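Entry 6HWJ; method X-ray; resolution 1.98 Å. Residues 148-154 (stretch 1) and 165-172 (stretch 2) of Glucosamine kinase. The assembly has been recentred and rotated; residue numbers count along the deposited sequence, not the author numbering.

Stretch 1 148-154: AAQRIAA
Stretch 2 (165-172) RPWGLLTL

Residues 148-154 form a helix that continues later in the chain, with phi from -54° to -71° and psi from -37° to -50°. Its i to i+4 ladder is documented by Ile152 N to Ala148 O at 2.9 Å, Ala153 N to Ala149 O at 3.1 Å and Ala154 N to Gln150 O at 3.0 Å. Residues 166-172 form a strand, extended at Leu169 (-135/137), Leu170 (-113/121) and Thr171 (-130/159), but irregular at Trp167 (-99/-42); Gly168 follows at -172/165. The N-to-C directions make an angle of 144°, so the elements run roughly antiparallel, and their axes approach to 9.4 Å. The register is marked by the nearest CA pairs: Ala149 CA to Leu169 CA at 6.5 Å and Ile152 CA to Pro166 CA at 7.3 Å.

No hydrogen bond crosses the interface, which buries 245 Å² in total; its side-chain contacts are apolar. On the strand, the CA-to-CB bonds of Pro166, Leu169 and Thr171 point toward the helix, whereas that of Leu170 points away, so the sides alternate from Leu169 to Thr171. Ala149 and Ile152, three residues apart and thus on a similar helical face, point toward the strand.

Leu169 (chi1 m, chi2 t) is the centre. Leu169 CD1 lies 3.4 Å from Ala149 O, a van der Waals contact with a carbonyl already accepting the Ala153 amide. Leu169 CD1 also reaches Ala153 CB at 3.9 Å, Ala149 CB at 4.4 Å and Ile152 CG2 at 4.4 Å, so one methyl touches three helix residues, and its closest atom there is a backbone oxygen. Ile152 (chi1 m, chi2 t) also places Ile152 CG2 3.8 Å from Pro166 CB, on a ring with C-gamma endo pucker. At the other end, Thr171 (chi1 p) brings Thr171 CG2 to 3.7 Å from Ala149 CB, a methyl-to-methyl contact.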

# COMPACT_ATOMS: atom_id res chain seq x y z
N ALA A 148 1.77 7.15 -3.93
CA ALA A 148 3.00 6.41 -3.67
C ALA A 148 4.25 7.26 -3.91
O ALA A 148 5.23 7.15 -3.19
CB ALA A 148 3.04 5.15 -4.53
N ALA A 149 4.22 8.14 -4.92
CA ALA A 149 5.39 8.98 -5.19
C ALA A 149 5.64 9.97 -4.05
O ALA A 149 6.80 10.25 -3.69
CB ALA A 149 5.21 9.75 -6.50
N GLN A 150 4.57 10.53 -3.49
CA GLN A 150 4.74 11.47 -2.38
C GLN A 150 5.18 10.74 -1.11
O GLN A 150 5.96 11.28 -0.33
CB GLN A 150 3.44 12.23 -2.13
CG GLN A 150 3.11 13.25 -3.21
CD GLN A 150 2.77 12.62 -4.55
OE1 GLN A 150 2.02 11.64 -4.61
NE2 GLN A 150 3.32 13.16 -5.63
N ARG A 151 4.67 9.53 -0.89
CA ARG A 151 5.08 8.76 0.28
C ARG A 151 6.56 8.37 0.20
O ARG A 151 7.32 8.59 1.14
CB ARG A 151 4.21 7.51 0.42
CG ARG A 151 2.72 7.82 0.59
CD ARG A 151 2.37 8.46 1.90
NE ARG A 151 0.96 8.83 1.93
CZ ARG A 151 0.45 9.92 1.34
NH1 ARG A 151 1.22 10.76 0.69
NH2 ARG A 151 -0.84 10.15 1.40
N ILE A 152 6.97 7.79 -0.94
CA ILE A 152 8.34 7.32 -1.07
C ILE A 152 9.32 8.48 -0.97
O ILE A 152 10.34 8.40 -0.27
CB ILE A 152 8.51 6.54 -2.39
CG1 ILE A 152 7.71 5.23 -2.33
CG2 ILE A 152 9.99 6.23 -2.63
CD1 ILE A 152 7.56 4.50 -3.65
N ALA A 153 9.03 9.58 -1.67
CA ALA A 153 9.91 10.75 -1.60
C ALA A 153 10.00 11.31 -0.19
O ALA A 153 11.10 11.64 0.30
CB ALA A 153 9.43 11.83 -2.58
N ALA A 154 8.87 11.42 0.51
CA ALA A 154 8.90 11.93 1.87
C ALA A 154 9.75 11.04 2.77
O ALA A 154 10.52 11.53 3.60
CB ALA A 154 7.47 12.05 2.42
N ARG A 165 15.38 0.52 -1.39
CA ARG A 165 16.01 1.81 -1.61
C ARG A 165 15.40 2.47 -2.85
O ARG A 165 15.36 1.85 -3.92
CB ARG A 165 17.52 1.66 -1.78
CG ARG A 165 18.22 3.01 -1.99
CD ARG A 165 19.53 2.86 -2.75
NE ARG A 165 20.63 2.45 -1.88
CZ ARG A 165 21.47 3.29 -1.27
NH1 ARG A 165 22.44 2.80 -0.51
NH2 ARG A 165 21.34 4.60 -1.41
N PRO A 166 14.92 3.71 -2.76
CA PRO A 166 14.43 4.39 -3.95
C PRO A 166 15.58 4.84 -4.83
O PRO A 166 16.57 5.39 -4.34
CB PRO A 166 13.65 5.59 -3.39
CG PRO A 166 14.35 5.88 -2.11
CD PRO A 166 14.77 4.54 -1.55
N TRP A 167 15.44 4.59 -6.13
CA TRP A 167 16.34 5.09 -7.15
C TRP A 167 15.80 6.33 -7.84
O TRP A 167 16.55 7.27 -8.11
CB TRP A 167 16.58 4.02 -8.22
CG TRP A 167 17.45 2.87 -7.80
CD1 TRP A 167 17.54 2.32 -6.55
CD2 TRP A 167 18.33 2.12 -8.64
NE1 TRP A 167 18.42 1.27 -6.57
CE2 TRP A 167 18.93 1.13 -7.83
CE3 TRP A 167 18.67 2.19 -10.00
CZ2 TRP A 167 19.84 0.21 -8.34
CZ3 TRP A 167 19.59 1.29 -10.50
CH2 TRP A 167 20.17 0.31 -9.67
N GLY A 168 14.50 6.35 -8.14
CA GLY A 168 13.93 7.52 -8.77
C GLY A 168 12.42 7.43 -8.85
O GLY A 168 11.82 6.36 -8.70
N LEU A 169 11.83 8.58 -9.13
CA LEU A 169 10.41 8.73 -9.34
C LEU A 169 10.18 9.62 -10.55
O LEU A 169 10.84 10.65 -10.71
CB LEU A 169 9.75 9.37 -8.12
CG LEU A 169 9.87 8.58 -6.82
CD1 LEU A 169 9.48 9.45 -5.64
CD2 LEU A 169 9.02 7.33 -6.91
N LEU A 170 9.23 9.22 -11.40
CA LEU A 170 8.77 10.04 -12.51
C LEU A 170 7.33 10.44 -12.25
O LEU A 170 6.46 9.57 -12.10
CB LEU A 170 8.87 9.29 -13.84
CG LEU A 170 8.26 10.01 -15.04
CD1 LEU A 170 8.98 11.35 -15.27
CD2 LEU A 170 8.30 9.16 -16.30
N THR A 171 7.08 11.75 -12.18
CA THR A 171 5.74 12.26 -11.94
C THR A 171 5.38 13.32 -12.97
O THR A 171 6.25 13.92 -13.61
CB THR A 171 5.61 12.86 -10.52
OG1 THR A 171 6.55 13.93 -10.38
CG2 THR A 171 5.88 11.79 -9.47
N LEU A 172 4.08 13.52 -13.12
CA LEU A 172 3.51 14.53 -13.98
C LEU A 172 3.09 15.69 -13.08
O LEU A 172 2.34 15.49 -12.13
CB LEU A 172 2.32 13.97 -14.75
CG LEU A 172 1.69 14.82 -15.86
CD1 LEU A 172 2.54 14.87 -17.10
CD2 LEU A 172 0.31 14.24 -16.17